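PDB 6GFV: beta-hexosaminidase LpqI from Mycobacterium tuberculosis H37Rv, which cleaves terminal beta-1,4-linked N-acetylglucosamine from peptidoglycan fragments during recycling of the mycobacterial cell wall. Local coordinates for residues A[39-49]-A[298-309]. Residues are numbered along the deposited sequence; the frame is centred on the assembly and turned at random.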
loop_
_atom_site.group_PDB
_atom_site.type_symbol
_atom_site.label_atom_id
_atom_site.label_comp_id
_atom_site.label_asym_id
_atom_site.label_seq_id
_atom_site.Cartn_x
_atom_site.Cartn_y
_atom_site.Cartn_z
ATOM N N VAL A 39 18.958 2.788 6.962
ATOM C CA VAL A 39 17.692 2.711 7.687
ATOM C C VAL A 39 17.374 1.255 8.068
ATOM O O VAL A 39 16.916 1.004 9.180
ATOM C CB VAL A 39 16.529 3.358 6.892
ATOM C CG1 VAL A 39 16.031 2.459 5.767
ATOM C CG2 VAL A 39 15.384 3.749 7.838
ATOM N N VAL A 40 17.681 0.298 7.190
ATOM C CA VAL A 40 17.500 -1.124 7.496
ATOM C C VAL A 40 18.441 -1.617 8.611
ATOM O O VAL A 40 18.006 -2.298 9.537
ATOM C CB VAL A 40 17.712 -2.014 6.245
ATOM C CG1 VAL A 40 17.653 -3.485 6.612
ATOM C CG2 VAL A 40 16.665 -1.710 5.186
ATOM N N THR A 41 19.722 -1.269 8.528
ATOM C CA THR A 41 20.697 -1.726 9.511
ATOM C C THR A 41 20.433 -1.146 10.905
ATOM O O THR A 41 20.538 -1.851 11.909
ATOM C CB THR A 41 22.147 -1.379 9.062
ATOM O OG1 THR A 41 22.496 -2.177 7.927
ATOM C CG2 THR A 41 23.159 -1.660 10.166
ATOM N N ASN A 42 20.067 0.131 10.960
ATOM C CA ASN A 42 19.948 0.824 12.234
ATOM C C ASN A 42 18.565 0.767 12.907
ATOM O O ASN A 42 18.467 0.882 14.126
ATOM C CB ASN A 42 20.356 2.278 12.052
ATOM C CG ASN A 42 21.820 2.419 11.721
ATOM O OD1 ASN A 42 22.626 1.578 12.107
ATOM N ND2 ASN A 42 22.168 3.463 10.986
ATOM N N TYR A 43 17.513 0.585 12.118
ATOM C CA TYR A 43 16.153 0.673 12.656
ATOM C C TYR A 43 15.266 -0.513 12.296
ATOM O O TYR A 43 14.153 -0.629 12.812
ATOM C CB TYR A 43 15.505 1.983 12.193
ATOM C CG TYR A 43 16.274 3.192 12.670
ATOM C CD1 TYR A 43 16.272 3.543 14.013
ATOM C CD2 TYR A 43 17.010 3.973 11.788
ATOM C CE1 TYR A 43 16.978 4.633 14.463
ATOM C CE2 TYR A 43 17.724 5.074 12.233
ATOM C CZ TYR A 43 17.710 5.394 13.573
ATOM O OH TYR A 43 18.415 6.479 14.038
ATOM N N HIS A 44 15.747 -1.373 11.402
ATOM C CA HIS A 44 15.092 -2.645 11.082
ATOM C C HIS A 44 13.672 -2.503 10.527
ATOM O O HIS A 44 12.790 -3.286 10.871
ATOM C CB HIS A 44 15.040 -3.548 12.321
ATOM C CG HIS A 44 16.341 -3.658 13.053
ATOM N ND1 HIS A 44 16.411 -3.876 14.412
ATOM C CD2 HIS A 44 17.621 -3.582 12.615
ATOM C CE1 HIS A 44 17.677 -3.922 14.781
ATOM N NE2 HIS A 44 18.431 -3.744 13.710
ATOM N N VAL A 45 13.460 -1.517 9.669
ATOM C CA VAL A 45 12.141 -1.253 9.106
ATOM C C VAL A 45 11.646 -2.436 8.289
ATOM O O VAL A 45 12.430 -3.173 7.693
ATOM C CB VAL A 45 12.137 0.013 8.216
ATOM C CG1 VAL A 45 12.348 1.263 9.059
ATOM C CG2 VAL A 45 13.198 -0.083 7.116
ATOM N N GLY A 46 10.333 -2.620 8.289
ATOM C CA GLY A 46 9.708 -3.717 7.583
ATOM C C GLY A 46 9.853 -3.657 6.080
ATOM O O GLY A 46 9.803 -4.679 5.413
ATOM N N GLY A 47 10.028 -2.460 5.538
ATOM C CA GLY A 47 10.151 -2.311 4.103
ATOM C C GLY A 47 10.637 -0.946 3.630
ATOM O O GLY A 47 10.738 0.005 4.405
ATOM N N ILE A 48 10.955 -0.862 2.345
ATOM C CA ILE A 48 11.284 0.414 1.731
ATOM C C ILE A 48 10.415 0.697 0.521
ATOM O O ILE A 48 9.804 -0.215 -0.038
ATOM C CB ILE A 48 12.767 0.468 1.316
ATOM C CG1 ILE A 48 13.073 -0.597 0.257
ATOM C CG2 ILE A 48 13.658 0.332 2.535
ATOM C CD1 ILE A 48 14.532 -0.606 -0.226
ATOM N N LEU A 49 10.357 1.970 0.142
ATOM C CA LEU A 49 9.666 2.416 -1.041
ATOM C C LEU A 49 10.670 2.935 -2.082
ATOM O O LEU A 49 11.510 3.761 -1.778
ATOM C CB LEU A 49 8.640 3.509 -0.692
ATOM C CG LEU A 49 8.044 4.291 -1.861
ATOM C CD1 LEU A 49 7.142 3.396 -2.706
ATOM C CD2 LEU A 49 7.304 5.513 -1.370
ATOM N N LEU A 298 2.910 4.087 5.683
ATOM C CA LEU A 298 3.742 4.402 4.537
ATOM C C LEU A 298 4.037 5.898 4.420
ATOM O O LEU A 298 3.129 6.718 4.545
ATOM C CB LEU A 298 3.047 3.917 3.268
ATOM C CG LEU A 298 3.673 4.250 1.918
ATOM C CD1 LEU A 298 4.861 3.350 1.662
ATOM C CD2 LEU A 298 2.656 4.110 0.809
ATOM N N TRP A 299 5.303 6.241 4.184
ATOM C CA TRP A 299 5.685 7.605 3.808
ATOM C C TRP A 299 7.041 7.599 3.078
ATOM O O TRP A 299 7.676 6.555 2.951
ATOM C CB TRP A 299 5.681 8.560 5.026
ATOM C CG TRP A 299 6.818 8.519 6.029
ATOM C CD1 TRP A 299 7.852 9.411 6.134
ATOM C CD2 TRP A 299 6.995 7.585 7.110
ATOM N NE1 TRP A 299 8.666 9.080 7.193
ATOM C CE2 TRP A 299 8.171 7.959 7.799
ATOM C CE3 TRP A 299 6.290 6.467 7.546
ATOM C CZ2 TRP A 299 8.644 7.253 8.903
ATOM C CZ3 TRP A 299 6.773 5.760 8.629
ATOM C CH2 TRP A 299 7.934 6.160 9.299
ATOM N N VAL A 300 7.468 8.755 2.580
ATOM C CA VAL A 300 8.467 8.770 1.506
ATOM C C VAL A 300 9.879 9.220 1.869
ATOM O O VAL A 300 10.687 9.439 0.982
ATOM C CB VAL A 300 7.993 9.656 0.334
ATOM C CG1 VAL A 300 6.668 9.149 -0.214
ATOM C CG2 VAL A 300 7.892 11.128 0.753
ATOM N N THR A 301 10.187 9.331 3.154
ATOM C CA THR A 301 11.525 9.728 3.596
ATOM C C THR A 301 11.918 8.928 4.823
ATOM O O THR A 301 11.048 8.455 5.554
ATOM C CB THR A 301 11.610 11.233 3.958
ATOM O OG1 THR A 301 10.547 11.558 4.856
ATOM C CG2 THR A 301 11.510 12.113 2.731
ATOM N N THR A 302 13.220 8.814 5.076
ATOM C CA THR A 302 13.710 8.008 6.192
ATOM C C THR A 302 13.964 8.788 7.482
ATOM O O THR A 302 14.017 8.206 8.550
ATOM C CB THR A 302 15.038 7.289 5.840
ATOM O OG1 THR A 302 16.041 8.255 5.511
ATOM C CG2 THR A 302 14.851 6.349 4.676
ATOM N N LYS A 303 14.159 10.098 7.381
ATOM C CA LYS A 303 14.689 10.854 8.518
ATOM C C LYS A 303 13.791 10.836 9.756
ATOM O O LYS A 303 14.273 11.010 10.863
ATOM C CB LYS A 303 14.971 12.307 8.113
ATOM C CG LYS A 303 13.740 13.146 7.857
ATOM C CD LYS A 303 14.108 14.532 7.363
ATOM C CE LYS A 303 12.862 15.329 7.048
ATOM N NZ LYS A 303 12.171 14.809 5.838
ATOM N N GLU A 304 12.499 10.589 9.567
ATOM C CA GLU A 304 11.548 10.648 10.672
ATOM C C GLU A 304 11.512 9.381 11.522
ATOM O O GLU A 304 10.903 9.377 12.585
ATOM C CB GLU A 304 10.146 10.941 10.142
ATOM C CG GLU A 304 10.007 12.274 9.434
ATOM C CD GLU A 304 10.425 12.225 7.978
ATOM O OE1 GLU A 304 10.975 11.197 7.547
ATOM O OE2 GLU A 304 10.204 13.218 7.261
ATOM N N VAL A 305 12.190 8.327 11.075
ATOM C CA VAL A 305 12.050 7.005 11.683
ATOM C C VAL A 305 12.423 6.915 13.166
ATOM O O VAL A 305 11.652 6.347 13.934
ATOM C CB VAL A 305 12.849 5.940 10.896
ATOM C CG1 VAL A 305 12.953 4.650 11.682
ATOM C CG2 VAL A 305 12.188 5.677 9.556
ATOM N N PRO A 306 13.584 7.461 13.587
ATOM C CA PRO A 306 13.873 7.409 15.031
ATOM C C PRO A 306 12.819 8.099 15.910
ATOM O O PRO A 306 12.482 7.572 16.953
ATOM C CB PRO A 306 15.222 8.136 15.149
ATOM C CG PRO A 306 15.370 8.903 13.871
ATOM C CD PRO A 306 14.710 8.051 12.840
ATOM N N ALA A 307 12.303 9.245 15.483
ATOM C CA ALA A 307 11.271 9.948 16.240
ATOM C C ALA A 307 9.954 9.167 16.276
ATOM O O ALA A 307 9.289 9.111 17.307
ATOM C CB ALA A 307 11.044 11.325 15.665
ATOM N N VAL A 308 9.592 8.580 15.142
ATOM C CA VAL A 308 8.342 7.848 14.994
ATOM C C VAL A 308 8.310 6.649 15.935
ATOM O O VAL A 308 7.312 6.424 16.615
ATOM C CB VAL A 308 8.130 7.392 13.533
ATOM C CG1 VAL A 308 7.005 6.373 13.424
ATOM C CG2 VAL A 308 7.850 8.585 12.649
ATOM N N LEU A 309 9.410 5.900 15.980
ATOM C CA LEU A 309 9.524 4.730 16.842
ATOM C C LEU A 309 9.534 5.107 18.310
ATOM O O LEU A 309 9.069 4.351 19.147
ATOM C CB LEU A 309 10.787 3.925 16.530
ATOM C CG LEU A 309 10.896 3.127 15.235
ATOM C CD1 LEU A 309 12.323 2.621 15.042
ATOM C CD2 LEU A 309 9.900 1.972 15.218
#
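The ring of Tyr43 lies between Pro306 CD, 4.1 Å above one face and offset toward the rim, and CB of its own neighbour Asn42 on the opposite face. Its outer end passes across the proline, where Tyr43 OH is 3.8 Å from Pro306 CB. Val305 CG1 and Leu309 CD1 approach the ring obliquely; the valine methyl also reaches the base of the side chain, 3.7 Å from Tyr43 CB. With CG anti to the carbonyl carbon (chi1 -60°), Tyr43 lays its ring against Val305, Pro306 and Leu309 of helix 305-317. Deeper in, Val305 CG1 also packs on Val45, whereas its CG2 meets Val39 CG2 at 4.1 Å, the two valines crossing at about a right angle. That same Val39 methyl also touches Thr302 CB, while Thr302 OG1 is hydrogen-bonded to Asp35.

The second flat group, the Trp299 indole, has Glu304 OE1 at its edge, within 3° of the ring plane and 3.2 Å from NE1. Thr301 OG1 donates to the same oxygen on its syn side, and Lys303 NZ forms a salt bridge with OE2, so three groups hold the carboxylate.

Leu49 CD2, on strand 47-50, lies 3.9 Å from Val300 CG1, just past strand 297-299, the side chains running side by side. Strand 26-29 pairs in parallel with both strands, so the contact reaches across the first strand of the TIM barrel, where first and last strands close the ring. No hydrogen bond crosses between 39-49 and 298-309: this buried joint is apolar, and it extends to the probable substrate site, the Leu49 side chain lying about 5 Å from that of Asp80, a probable substrate ligand, and the Leu298 side chain about 5 Å from that of Asp268, the probable nucleophile.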